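Local atomic coordinates of DNA polymerase III, beta subunit (Eubacterium rectale, PDB entry 3T0P), a protein that probably tethers DNA polymerases and other proteins to DNA as a ring-shaped, head-to-tail homodimeric sliding clamp, so conferring processivity on them. Residues 19-24 / 45-50; 254-259 / 336-341; 136-141 / 178-183; 39-44 / 63-68. One frame throughout, in Å; residues are numbered along the deposited sequence.

Interaction 1 of 4, residues 19-24 / 45-50; sequences SKAVPT and LMANDM. With ACT (acetate ion), chain S.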
loop_
_atom_site.group_PDB
_atom_site.type_symbol
_atom_site.label_atom_id
_atom_site.label_comp_id
_atom_site.label_asym_id
_atom_site.label_seq_id
_atom_site.Cartn_x
_atom_site.Cartn_y
_atom_site.Cartn_z
ATOM N N SER B 19 7.507 10.884 -15.732
ATOM C CA SER B 19 6.424 11.238 -14.804
ATOM C C SER B 19 6.929 11.695 -13.429
ATOM O O SER B 19 6.210 12.411 -12.733
ATOM C CB SER B 19 5.479 10.057 -14.611
ATOM O OG SER B 19 4.692 9.930 -15.785
ATOM N N LYS B 20 8.147 11.288 -13.030
ATOM C CA LYS B 20 8.736 11.685 -11.735
ATOM C C LYS B 20 9.083 13.176 -11.679
ATOM O O LYS B 20 9.382 13.667 -10.603
ATOM C CB LYS B 20 9.970 10.839 -11.413
ATOM C CG LYS B 20 9.614 9.570 -10.643
ATOM C CD LYS B 20 8.780 8.599 -11.476
ATOM C CE LYS B 20 8.488 7.303 -10.790
ATOM N NZ LYS B 20 7.627 6.441 -11.650
ATOM N N ALA B 21 9.027 13.896 -12.828
ATOM C CA ALA B 21 9.307 15.333 -12.908
ATOM C C ALA B 21 8.028 16.117 -13.149
ATOM O O ALA B 21 8.075 17.340 -13.302
ATOM C CB ALA B 21 10.301 15.614 -14.015
ATOM N N VAL B 22 6.886 15.406 -13.213
ATOM C CA VAL B 22 5.579 16.034 -13.426
ATOM C C VAL B 22 5.054 16.480 -12.044
ATOM O O VAL B 22 4.944 15.637 -11.159
ATOM C CB VAL B 22 4.566 15.129 -14.202
ATOM C CG1 VAL B 22 3.180 15.758 -14.243
ATOM C CG2 VAL B 22 5.058 14.827 -15.616
ATOM N N PRO B 23 4.747 17.789 -11.829
ATOM C CA PRO B 23 4.275 18.215 -10.494
ATOM C C PRO B 23 2.992 17.508 -10.051
ATOM O O PRO B 23 2.045 17.308 -10.819
ATOM C CB PRO B 23 4.076 19.723 -10.630
ATOM C CG PRO B 23 4.860 20.112 -11.844
ATOM C CD PRO B 23 4.851 18.932 -12.754
ATOM N N THR B 24 3.024 17.073 -8.802
ATOM C CA THR B 24 1.954 16.351 -8.092
ATOM C C THR B 24 0.640 17.151 -8.091
ATOM O O THR B 24 -0.403 16.622 -8.451
ATOM C CB THR B 24 2.388 16.043 -6.638
ATOM O OG1 THR B 24 3.820 15.982 -6.538
ATOM C CG2 THR B 24 1.755 14.768 -6.112
ATOM N N LEU B 45 10.896 11.768 -24.840
ATOM C CA LEU B 45 9.855 12.113 -23.880
ATOM C C LEU B 45 10.464 13.066 -22.911
ATOM O O LEU B 45 11.610 12.867 -22.530
ATOM C CB LEU B 45 9.285 10.912 -23.137
ATOM C CG LEU B 45 8.462 9.919 -23.919
ATOM C CD1 LEU B 45 7.861 8.899 -22.986
ATOM C CD2 LEU B 45 7.378 10.595 -24.751
HETATM N N MSE B 46 9.720 14.072 -22.469
HETATM C CA MSE B 46 10.275 15.076 -21.563
HETATM C C MSE B 46 9.235 15.604 -20.589
HETATM O O MSE B 46 8.091 15.845 -20.972
HETATM C CB MSE B 46 10.829 16.232 -22.407
HETATM C CG MSE B 46 11.755 17.172 -21.660
HETATM SE SE MSE B 46 12.481 18.627 -22.841
HETATM C CE MSE B 46 12.890 17.580 -24.461
ATOM N N ALA B 47 9.643 15.781 -19.331
ATOM C CA ALA B 47 8.867 16.430 -18.286
ATOM C C ALA B 47 9.775 17.411 -17.552
ATOM O O ALA B 47 10.959 17.123 -17.326
ATOM C CB ALA B 47 8.253 15.434 -17.338
ATOM N N ASN B 48 9.270 18.623 -17.314
ATOM C CA ASN B 48 10.047 19.663 -16.655
ATOM C C ASN B 48 9.184 20.469 -15.707
ATOM O O ASN B 48 8.167 21.005 -16.133
ATOM C CB ASN B 48 10.698 20.578 -17.699
ATOM C CG ASN B 48 11.679 21.549 -17.119
ATOM O OD1 ASN B 48 12.139 21.407 -15.986
ATOM N ND2 ASN B 48 12.026 22.562 -17.888
ATOM N N ASP B 49 9.605 20.591 -14.435
ATOM C CA ASP B 49 8.888 21.395 -13.444
ATOM C C ASP B 49 9.631 22.715 -13.156
ATOM O O ASP B 49 9.254 23.433 -12.229
ATOM C CB ASP B 49 8.652 20.602 -12.153
ATOM C CG ASP B 49 9.895 20.251 -11.358
ATOM O OD1 ASP B 49 10.703 21.150 -11.100
ATOM O OD2 ASP B 49 10.031 19.080 -10.957
HETATM N N MSE B 50 10.679 23.032 -13.963
HETATM C CA MSE B 50 11.552 24.225 -13.918
HETATM C C MSE B 50 12.717 24.056 -12.936
HETATM O O MSE B 50 13.717 24.763 -13.062
HETATM C CB MSE B 50 10.797 25.534 -13.635
HETATM C CG MSE B 50 9.680 25.816 -14.635
HETATM SE SE MSE B 50 10.211 25.733 -16.525
HETATM C CE MSE B 50 11.197 27.474 -16.603
HETATM C C ACT S . 15.559 22.220 -15.459
HETATM O O ACT S . 14.740 22.923 -16.063
HETATM O OXT ACT S . 15.365 21.043 -15.440
HETATM C CH3 ACT S . 16.796 22.763 -14.795
#
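Ala21 sets its CB against the CB of Ala47 at 3.9 Å, and this pair of small methyl groups brings the chain leaving helix 8-18 down onto strand 43-48 in the N-terminal domain of the sliding clamp, a fold in which helices lie against antiparallel sheets. Residues 19-21 form a short 3-10 turn, closed by Val22 N bonding to Ser19 O. Val22 adds a second methyl over the same alanine: its CG2, anti to the carbonyl carbon, comes within 3.7 Å of Ala47 CB, whose methyl therefore meets both neighbours. Where the strand ends, Pro23 and Asp49 take over. Pro23 CG lies 3.8 Å from Asp49 CB, and Ala21 O approaches that same CB carbon at 3.5 Å. The carboxylate of Asp49 turns to other partners: OD2 forms a salt bridge with Lys198, and OD1 accepts from the backbone N of Glu51 and Leu52. Asn48, pointing away from the 3-10 turn, donates through ND2 to Ser117 O and more weakly to an acetate probably from the crystallisation liquor. Its OD1 closes an Asx turn, accepting from Met50 N at 3.0 Å with that nitrogen well above the carbonyl plane.

Interaction 2 of 4, residues 254-259 / 336-341; sequences DTKVRI and EVNLYM. With PGR (R-1,2-propanediol), chain R.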
loop_
_atom_site.group_PDB
_atom_site.type_symbol
_atom_site.label_atom_id
_atom_site.label_comp_id
_atom_site.label_asym_id
_atom_site.label_seq_id
_atom_site.Cartn_x
_atom_site.Cartn_y
_atom_site.Cartn_z
ATOM N N ASP B 254 33.212 11.793 26.276
ATOM C CA ASP B 254 33.390 11.322 27.657
ATOM C C ASP B 254 32.810 9.918 27.842
ATOM O O ASP B 254 33.097 9.263 28.835
ATOM C CB ASP B 254 32.736 12.308 28.653
ATOM C CG ASP B 254 33.456 13.644 28.824
ATOM O OD1 ASP B 254 34.654 13.736 28.436
ATOM O OD2 ASP B 254 32.840 14.585 29.391
ATOM N N THR B 255 31.994 9.468 26.898
ATOM C CA THR B 255 31.344 8.158 26.935
ATOM C C THR B 255 31.354 7.536 25.544
ATOM O O THR B 255 31.013 8.203 24.567
ATOM C CB THR B 255 29.881 8.300 27.450
ATOM O OG1 THR B 255 29.836 9.118 28.632
ATOM C CG2 THR B 255 29.190 6.945 27.689
ATOM N N LYS B 256 31.714 6.249 25.461
ATOM C CA LYS B 256 31.668 5.480 24.224
ATOM C C LYS B 256 30.877 4.210 24.497
ATOM O O LYS B 256 31.167 3.498 25.458
ATOM C CB LYS B 256 33.074 5.164 23.693
ATOM C CG LYS B 256 33.054 4.393 22.375
ATOM C CD LYS B 256 34.406 3.824 22.030
ATOM C CE LYS B 256 34.336 2.958 20.802
ATOM N NZ LYS B 256 35.689 2.573 20.341
ATOM N N VAL B 257 29.869 3.938 23.671
ATOM C CA VAL B 257 28.999 2.770 23.840
ATOM C C VAL B 257 29.064 1.886 22.603
ATOM O O VAL B 257 28.857 2.358 21.490
ATOM C CB VAL B 257 27.525 3.201 24.164
ATOM C CG1 VAL B 257 26.576 2.015 24.177
ATOM C CG2 VAL B 257 27.458 3.952 25.492
ATOM N N ARG B 258 29.335 0.605 22.806
ATOM C CA ARG B 258 29.281 -0.374 21.732
ATOM C C ARG B 258 27.998 -1.151 22.008
ATOM O O ARG B 258 27.845 -1.665 23.115
ATOM C CB ARG B 258 30.555 -1.258 21.713
ATOM C CG ARG B 258 30.624 -2.272 20.559
ATOM C CD ARG B 258 31.488 -1.795 19.412
ATOM N NE ARG B 258 31.378 -2.661 18.233
ATOM C CZ ARG B 258 32.070 -2.503 17.108
ATOM N NH1 ARG B 258 32.944 -1.511 16.992
ATOM N NH2 ARG B 258 31.906 -3.344 16.096
ATOM N N ILE B 259 27.050 -1.174 21.036
ATOM C CA ILE B 259 25.756 -1.811 21.190
ATOM C C ILE B 259 25.357 -2.484 19.883
ATOM O O ILE B 259 25.674 -1.984 18.805
ATOM C CB ILE B 259 24.707 -0.726 21.624
ATOM C CG1 ILE B 259 23.303 -1.320 21.986
ATOM C CG2 ILE B 259 24.595 0.447 20.600
ATOM C CD1 ILE B 259 22.379 -0.341 22.681
ATOM N N GLU B 336 26.933 -3.968 14.758
ATOM C CA GLU B 336 27.151 -3.172 15.961
ATOM C C GLU B 336 27.466 -1.743 15.605
ATOM O O GLU B 336 27.921 -1.460 14.503
ATOM C CB GLU B 336 28.268 -3.770 16.818
ATOM C CG GLU B 336 27.807 -4.980 17.617
ATOM C CD GLU B 336 28.832 -5.585 18.556
ATOM O OE1 GLU B 336 30.005 -5.753 18.146
ATOM O OE2 GLU B 336 28.453 -5.907 19.705
ATOM N N VAL B 337 27.129 -0.829 16.505
ATOM C CA VAL B 337 27.388 0.591 16.316
ATOM C C VAL B 337 28.108 1.138 17.542
ATOM O O VAL B 337 27.990 0.585 18.633
ATOM C CB VAL B 337 26.124 1.423 15.984
ATOM C CG1 VAL B 337 25.675 1.208 14.535
ATOM C CG2 VAL B 337 24.989 1.153 16.969
ATOM N N ASN B 338 28.835 2.237 17.343
ATOM C CA ASN B 338 29.539 2.978 18.372
ATOM C C ASN B 338 28.834 4.290 18.576
ATOM O O ASN B 338 28.608 5.020 17.602
ATOM C CB ASN B 338 30.991 3.231 17.972
ATOM C CG ASN B 338 31.808 2.002 17.814
ATOM O OD1 ASN B 338 31.968 1.224 18.745
ATOM N ND2 ASN B 338 32.361 1.826 16.631
ATOM N N LEU B 339 28.417 4.561 19.819
ATOM C CA LEU B 339 27.781 5.826 20.188
ATOM C C LEU B 339 28.802 6.630 20.996
ATOM O O LEU B 339 29.437 6.060 21.871
ATOM C CB LEU B 339 26.478 5.611 20.974
ATOM C CG LEU B 339 25.473 4.577 20.406
ATOM C CD1 LEU B 339 24.365 4.304 21.406
ATOM C CD2 LEU B 339 24.887 5.007 19.067
ATOM N N TYR B 340 29.015 7.914 20.661
ATOM C CA TYR B 340 29.965 8.785 21.349
ATOM C C TYR B 340 29.227 9.950 21.941
ATOM O O TYR B 340 28.474 10.629 21.234
ATOM C CB TYR B 340 31.071 9.300 20.383
ATOM C CG TYR B 340 31.925 8.201 19.799
ATOM C CD1 TYR B 340 31.543 7.539 18.636
ATOM C CD2 TYR B 340 33.067 7.765 20.450
ATOM C CE1 TYR B 340 32.315 6.511 18.104
ATOM C CE2 TYR B 340 33.849 6.742 19.930
ATOM C CZ TYR B 340 33.474 6.121 18.752
ATOM O OH TYR B 340 34.255 5.113 18.248
HETATM N N MSE B 341 29.451 10.206 23.236
HETATM C CA MSE B 341 28.767 11.304 23.918
HETATM C C MSE B 341 29.712 12.088 24.755
HETATM O O MSE B 341 30.673 11.522 25.264
HETATM C CB MSE B 341 27.642 10.751 24.833
HETATM C CG MSE B 341 26.347 10.510 24.118
HETATM SE SE MSE B 341 25.517 8.811 24.589
HETATM C CE MSE B 341 27.062 7.597 24.084
HETATM C C1 PGR R . 37.614 13.268 27.338
HETATM C C2 PGR R . 37.638 14.786 27.593
HETATM C C3 PGR R . 36.482 15.459 26.833
HETATM O O1 PGR R . 38.363 12.557 28.334
HETATM O O2 PGR R . 37.523 15.065 28.995
#
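This is an antiparallel strand pairing within the C-terminal domain of the clamp, where 255-259 and 336-341 run side by side with axes 4.6 Å apart. The backbone ladder is regular over Val257 and Leu339, each donating its N-H to the other's oxygen, and over Ile259 and Val337. At the other end a classic beta bulge interrupts it: Asp254 N and Thr255 N both donate to Met341 O, so two consecutive residues face one.

The two faces differ in chemistry. On one, Val257, Ile259, Val337, Leu339 and Met341 pack as an apolar layer, joined at the bulge end by Thr255, whose OG1 is hydrogen-bonded to Lys314 O. Ile259 CG2 meets Val337 CG2 at 3.7 Å and Leu339 CD1 a little farther off, while the selenomethionine chain of Met341, bent at chi2 and chi3, brings CE to 3.9 Å from Val257 CG2. On the other, Lys256 and Tyr340 lie alongside each other and point the same way; Lys256 CG lies 3.5 Å from Tyr340 CE2, and the extended chain beyond carries CE to 3.3 Å from Tyr340 OH. Arg258 bends at chi2 (99°), which sets CD 3.1 Å from Asn338 OD1. Its salt bridge, NE to Glu336 OE1 at 3.4 Å, is a weak hydrogen bond, made at the guanidinium edge with the two planes 76° apart; the bond from NH1 to Asn338 OD1 is also weak.

Strand 348-351 borders 336-341 and strand 310-313 borders 255-260, while Met292 of strand 291-297 and Ile316 and Ile318 of strand 316-320 cover the apolar face.

Interaction 3 of 4, residues 136-141 / 178-183; sequences KEVIRQ and SIRYIE. With EDO (1,2-ethanediol), chain C.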
loop_
_atom_site.group_PDB
_atom_site.type_symbol
_atom_site.label_atom_id
_atom_site.label_comp_id
_atom_site.label_asym_id
_atom_site.label_seq_id
_atom_site.Cartn_x
_atom_site.Cartn_y
_atom_site.Cartn_z
ATOM N N LYS B 136 21.958 5.221 -5.233
ATOM C CA LYS B 136 20.667 4.951 -4.613
ATOM C C LYS B 136 20.855 4.746 -3.120
ATOM O O LYS B 136 20.101 5.320 -2.334
ATOM C CB LYS B 136 19.979 3.745 -5.265
ATOM C CG LYS B 136 18.514 3.593 -4.879
ATOM C CD LYS B 136 17.803 2.537 -5.746
ATOM C CE LYS B 136 16.330 2.425 -5.416
ATOM N NZ LYS B 136 15.573 1.739 -6.503
ATOM N N GLU B 137 21.892 4.016 -2.732
ATOM C CA GLU B 137 22.170 3.740 -1.321
ATOM C C GLU B 137 22.586 4.975 -0.553
ATOM O O GLU B 137 22.141 5.133 0.575
ATOM C CB GLU B 137 23.245 2.661 -1.159
ATOM C CG GLU B 137 22.699 1.244 -1.264
ATOM C CD GLU B 137 21.904 0.748 -0.064
ATOM O OE1 GLU B 137 22.532 0.374 0.956
ATOM O OE2 GLU B 137 20.654 0.715 -0.155
ATOM N N VAL B 138 23.431 5.843 -1.124
ATOM C CA VAL B 138 23.863 7.031 -0.400
ATOM C C VAL B 138 22.669 7.994 -0.190
ATOM O O VAL B 138 22.625 8.653 0.845
ATOM C CB VAL B 138 25.118 7.725 -0.998
ATOM C CG1 VAL B 138 24.808 8.591 -2.222
ATOM C CG2 VAL B 138 25.821 8.540 0.060
ATOM N N ILE B 139 21.690 8.034 -1.114
ATOM C CA ILE B 139 20.508 8.883 -0.945
ATOM C C ILE B 139 19.652 8.264 0.185
ATOM O O ILE B 139 19.185 8.980 1.071
ATOM C CB ILE B 139 19.698 9.027 -2.275
ATOM C CG1 ILE B 139 20.484 9.801 -3.361
ATOM C CG2 ILE B 139 18.315 9.653 -2.033
ATOM C CD1 ILE B 139 19.865 9.610 -4.865
ATOM N N ARG B 140 19.455 6.939 0.155
ATOM C CA ARG B 140 18.640 6.271 1.179
ATOM C C ARG B 140 19.234 6.529 2.590
ATOM O O ARG B 140 18.497 6.806 3.530
ATOM C CB ARG B 140 18.546 4.767 0.900
ATOM C CG ARG B 140 17.543 4.019 1.784
ATOM C CD ARG B 140 17.499 2.527 1.467
ATOM N NE ARG B 140 18.783 1.865 1.707
ATOM C CZ ARG B 140 19.157 1.350 2.878
ATOM N NH1 ARG B 140 18.337 1.396 3.928
ATOM N NH2 ARG B 140 20.341 0.768 3.003
ATOM N N GLN B 141 20.555 6.523 2.679
ATOM C CA GLN B 141 21.343 6.683 3.896
ATOM C C GLN B 141 21.408 8.111 4.427
ATOM O O GLN B 141 21.935 8.301 5.535
ATOM C CB GLN B 141 22.767 6.182 3.651
ATOM C CG GLN B 141 22.849 4.665 3.560
ATOM C CD GLN B 141 24.151 4.197 2.971
ATOM O OE1 GLN B 141 24.939 4.965 2.393
ATOM N NE2 GLN B 141 24.409 2.917 3.102
ATOM N N SER B 178 23.373 13.883 8.966
ATOM C CA SER B 178 23.698 12.597 8.358
ATOM C C SER B 178 24.799 12.817 7.352
ATOM O O SER B 178 24.645 13.646 6.455
ATOM C CB SER B 178 22.482 11.984 7.692
ATOM O OG SER B 178 21.449 11.828 8.640
ATOM N N ILE B 179 25.924 12.131 7.535
ATOM C CA ILE B 179 27.093 12.247 6.659
ATOM C C ILE B 179 27.532 10.868 6.205
ATOM O O ILE B 179 27.814 9.995 7.030
ATOM C CB ILE B 179 28.293 12.998 7.323
ATOM C CG1 ILE B 179 27.851 14.295 8.020
ATOM C CG2 ILE B 179 29.416 13.272 6.302
ATOM C CD1 ILE B 179 28.857 14.851 9.012
ATOM N N ARG B 180 27.649 10.703 4.891
ATOM C CA ARG B 180 28.172 9.495 4.284
ATOM C C ARG B 180 29.429 9.812 3.498
ATOM O O ARG B 180 29.525 10.859 2.874
ATOM C CB ARG B 180 27.127 8.835 3.404
ATOM C CG ARG B 180 26.095 8.000 4.191
ATOM C CD ARG B 180 26.707 6.686 4.620
ATOM N NE ARG B 180 25.794 5.913 5.457
ATOM C CZ ARG B 180 25.951 4.626 5.742
ATOM N NH1 ARG B 180 26.989 3.950 5.249
ATOM N NH2 ARG B 180 25.053 3.991 6.488
ATOM N N TYR B 181 30.420 8.931 3.595
ATOM C CA TYR B 181 31.689 9.028 2.884
ATOM C C TYR B 181 31.816 7.889 1.914
ATOM O O TYR B 181 31.430 6.753 2.226
ATOM C CB TYR B 181 32.871 9.015 3.845
ATOM C CG TYR B 181 32.911 10.192 4.788
ATOM C CD1 TYR B 181 32.398 10.095 6.076
ATOM C CD2 TYR B 181 33.552 11.373 4.429
ATOM C CE1 TYR B 181 32.473 11.168 6.970
ATOM C CE2 TYR B 181 33.646 12.447 5.315
ATOM C CZ TYR B 181 33.082 12.350 6.577
ATOM O OH TYR B 181 33.148 13.417 7.443
ATOM N N ILE B 182 32.312 8.200 0.705
ATOM C CA ILE B 182 32.512 7.224 -0.364
ATOM C C ILE B 182 33.913 7.431 -0.909
ATOM O O ILE B 182 34.292 8.558 -1.206
ATOM C CB ILE B 182 31.411 7.352 -1.466
ATOM C CG1 ILE B 182 29.999 7.076 -0.906
ATOM C CG2 ILE B 182 31.690 6.452 -2.684
ATOM C CD1 ILE B 182 28.854 7.623 -1.813
ATOM N N GLU B 183 34.702 6.357 -0.973
ATOM C CA GLU B 183 36.032 6.369 -1.586
ATOM C C GLU B 183 35.853 5.927 -3.042
ATOM O O GLU B 183 35.276 4.865 -3.304
ATOM C CB GLU B 183 37.015 5.461 -0.840
ATOM C CG GLU B 183 38.467 5.843 -1.065
ATOM C CD GLU B 183 39.448 5.214 -0.091
ATOM O OE1 GLU B 183 39.341 5.484 1.129
ATOM O OE2 GLU B 183 40.349 4.476 -0.554
HETATM C C1 EDO C . 13.356 3.249 5.368
HETATM O O1 EDO C . 13.045 1.924 5.824
HETATM C C2 EDO C . 14.869 3.454 5.277
HETATM O O2 EDO C . 15.476 2.446 4.453
#
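Arg180 and Gln141 bury more surface than any other residues here, and they meet as two stacked flat groups. The amide of Gln141 lies over one face of the Arg180 guanidinium with the planes only 6° apart, and Gln141 CD sits above its centre, 3.3 Å from Arg180 CZ. The side chains themselves cross at about a right angle. Gln141 OE1 comes within 3.3 Å of Arg180 NE, but from over the face, at an angle too poor for a hydrogen bond; NE instead donates to the hydroxyl of Tyr359, which also bonds to Gln141 O. The tyrosine thus links both partners of the stack. A bend at chi2 (-76°) places Arg180 CD, which lies 3.3 Å from Gln141 OE1.

Val138, the third main contributor, works by apolar contact. Its CG2, anti to the backbone N, rests 3.6 Å from Arg180 CB and 3.7 Å from Ile182 CD1, so one methyl bridges two residues on the same side of strand 176-184.

Within the helix, Arg140 grips Glu137, three residues earlier, in a side-on salt bridge, with NE bonded to OE2 at 2.9 Å and NH2 to OE1 at 3.0 Å; its NH1 donates to a bound ethanediol, probably from the crystallisation liquor.

The arrangement is a helix laid against an antiparallel sheet in the clamp's central domain. Helix 132-140 packs with Ile139 on helix 197-206, and strand 176-184 runs between strand 166-172, whose Val169 touches Val138, and strand 357-361, which carries Tyr359.

Interaction 4 of 4, residues 39-44 / 63-68; sequences SANEIK and EERGII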
loop_
_atom_site.group_PDB
_atom_site.type_symbol
_atom_site.label_atom_id
_atom_site.label_comp_id
_atom_site.label_asym_id
_atom_site.label_seq_id
_atom_site.Cartn_x
_atom_site.Cartn_y
_atom_site.Cartn_z
ATOM N N SER B 39 10.906 15.797 -33.436
ATOM C CA SER B 39 11.233 16.765 -34.497
ATOM C C SER B 39 12.517 16.413 -35.249
ATOM O O SER B 39 12.663 16.823 -36.396
ATOM C CB SER B 39 11.350 18.171 -33.928
ATOM O OG SER B 39 12.427 18.222 -33.010
ATOM N N ALA B 40 13.441 15.674 -34.620
ATOM C CA ALA B 40 14.705 15.283 -35.250
ATOM C C ALA B 40 14.665 13.798 -35.696
ATOM O O ALA B 40 13.776 13.425 -36.460
ATOM C CB ALA B 40 15.872 15.538 -34.295
ATOM N N ASN B 41 15.618 12.965 -35.223
ATOM C CA ASN B 41 15.709 11.549 -35.585
ATOM C C ASN B 41 15.510 10.639 -34.374
ATOM O O ASN B 41 15.711 9.429 -34.476
ATOM C CB ASN B 41 17.061 11.252 -36.243
ATOM C CG ASN B 41 17.229 11.917 -37.582
ATOM O OD1 ASN B 41 16.438 11.718 -38.511
ATOM N ND2 ASN B 41 18.274 12.721 -37.715
ATOM N N GLU B 42 15.135 11.210 -33.227
ATOM C CA GLU B 42 14.910 10.440 -32.005
ATOM C C GLU B 42 13.554 10.756 -31.409
ATOM O O GLU B 42 13.084 11.894 -31.512
ATOM C CB GLU B 42 15.990 10.740 -30.943
ATOM C CG GLU B 42 17.428 10.614 -31.403
ATOM C CD GLU B 42 18.418 11.148 -30.385
ATOM O OE1 GLU B 42 18.645 10.454 -29.372
ATOM O OE2 GLU B 42 18.967 12.255 -30.598
ATOM N N ILE B 43 12.945 9.778 -30.748
ATOM C CA ILE B 43 11.693 10.008 -30.028
ATOM C C ILE B 43 12.099 10.298 -28.611
ATOM O O ILE B 43 12.648 9.441 -27.917
ATOM C CB ILE B 43 10.653 8.875 -30.133
ATOM C CG1 ILE B 43 10.262 8.626 -31.604
ATOM C CG2 ILE B 43 9.422 9.191 -29.239
ATOM C CD1 ILE B 43 9.628 7.257 -31.861
ATOM N N LYS B 44 11.843 11.521 -28.194
ATOM C CA LYS B 44 12.226 12.010 -26.886
ATOM C C LYS B 44 10.990 12.326 -26.061
ATOM O O LYS B 44 10.128 13.063 -26.533
ATOM C CB LYS B 44 13.084 13.281 -27.089
ATOM C CG LYS B 44 14.297 13.442 -26.195
ATOM C CD LYS B 44 15.360 14.372 -26.846
ATOM C CE LYS B 44 15.367 15.785 -26.279
ATOM N NZ LYS B 44 16.071 16.794 -27.144
ATOM N N GLU B 63 7.277 8.481 -38.464
ATOM C CA GLU B 63 6.671 8.452 -39.787
ATOM C C GLU B 63 6.517 9.871 -40.311
ATOM O O GLU B 63 6.636 10.107 -41.512
ATOM C CB GLU B 63 5.313 7.750 -39.736
ATOM C CG GLU B 63 5.350 6.319 -40.240
ATOM C CD GLU B 63 4.050 5.815 -40.843
ATOM O OE1 GLU B 63 3.544 6.443 -41.804
ATOM O OE2 GLU B 63 3.561 4.761 -40.382
ATOM N N GLU B 64 6.218 10.804 -39.397
ATOM C CA GLU B 64 6.027 12.233 -39.639
ATOM C C GLU B 64 6.512 12.958 -38.386
ATOM O O GLU B 64 6.020 12.704 -37.285
ATOM C CB GLU B 64 4.557 12.552 -39.981
ATOM N N ARG B 65 7.559 13.776 -38.552
ATOM C CA ARG B 65 8.199 14.547 -37.490
ATOM C C ARG B 65 7.219 15.525 -36.849
ATOM O O ARG B 65 6.308 16.037 -37.520
ATOM C CB ARG B 65 9.417 15.297 -38.040
ATOM C CG ARG B 65 10.614 14.396 -38.290
ATOM C CD ARG B 65 11.690 15.158 -39.040
ATOM N NE ARG B 65 13.001 14.521 -38.915
ATOM C CZ ARG B 65 13.789 14.219 -39.942
ATOM N NH1 ARG B 65 13.412 14.506 -41.184
ATOM N NH2 ARG B 65 14.963 13.638 -39.736
ATOM N N GLY B 66 7.390 15.756 -35.558
ATOM C CA GLY B 66 6.500 16.654 -34.841
ATOM C C GLY B 66 6.698 16.658 -33.354
ATOM O O GLY B 66 7.496 15.887 -32.816
ATOM N N ILE B 67 5.985 17.574 -32.700
ATOM C CA ILE B 67 6.023 17.805 -31.260
ATOM C C ILE B 67 4.600 17.989 -30.747
ATOM O O ILE B 67 3.801 18.674 -31.383
ATOM C CB ILE B 67 6.927 19.038 -30.895
ATOM C CG1 ILE B 67 8.379 18.864 -31.403
ATOM C CG2 ILE B 67 6.937 19.290 -29.396
ATOM C CD1 ILE B 67 9.264 20.146 -31.388
ATOM N N ILE B 68 4.306 17.423 -29.573
ATOM C CA ILE B 68 3.032 17.573 -28.875
ATOM C C ILE B 68 3.276 17.439 -27.365
ATOM O O ILE B 68 4.184 16.713 -26.965
ATOM C CB ILE B 68 1.941 16.549 -29.386
ATOM C CG1 ILE B 68 0.518 16.982 -28.993
ATOM C CG2 ILE B 68 2.185 15.098 -28.932
ATOM C CD1 ILE B 68 -0.177 17.769 -30.023
#
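Arg65 NE donates to the backbone oxygen of Ala40 at 2.8 Å, a fairly straight bond (164° at the hydrogen). The acceptor lies close to the guanidinium plane, at its edge, whereas seen from the carbonyl the donor stands 38° above the plane. On the same guanidinium, NH2 reaches Asn41 OD1 at 2.7 Å; the distance is short but the angle of 118° makes the bond weak, and the amide and guanidinium planes are steeply inclined to each other. The Arg65 chain runs extended from CG to NE, and its aliphatic part passes the turn: CD lies 3.3 Å from Ser39 O.

The turn gripped in this way, around residues 39-42, joins strands 33-38 and 43-48, making a beta hairpin in the N-terminal domain of the clamp. Arg65 lies at the junction where the chain leaves strand 61-64 of one sheet for strand 66-71 of another; strand 66-71 borders strand 33-38, which has strand 43-48 on its other side. A classic beta bulge marks the approach to this junction, Glu63 and Glu64 both facing Lys3, and beyond it Gly66 pairs with Ala38 of strand 33-38.

Farther along, the contact is van der Waals packing: Ser39 CB meets Ile67 CD1 at 3.8 Å. The hydroxyl of Ser39 bonds to Asp37 OD1, while Ile67 also packs on Leu35 and Asp37 of strand 33-38 and on Tyr118.

Segments of interactions 1 and 4 both run into strand 43-48 of the N-terminal domain, with centres about 19 Å apart: the first contact, partly buried, rests on small apolar groups near the end of that strand, the second lies at the surface, where a charged side chain grips the turn leading to it. Interactions 2 and 3 reach another sheet, which spans the central and C-terminal domains, their centres about 21 Å apart. There, interaction 2 joins neighbouring strands through backbone bonds, whereas interaction 3, the most buried, sets a helix on a strand through a planar stack and one methyl. Across the contacts an arginine serves in three ways, as weak salt-bridge partner, stacked plate and edge donor.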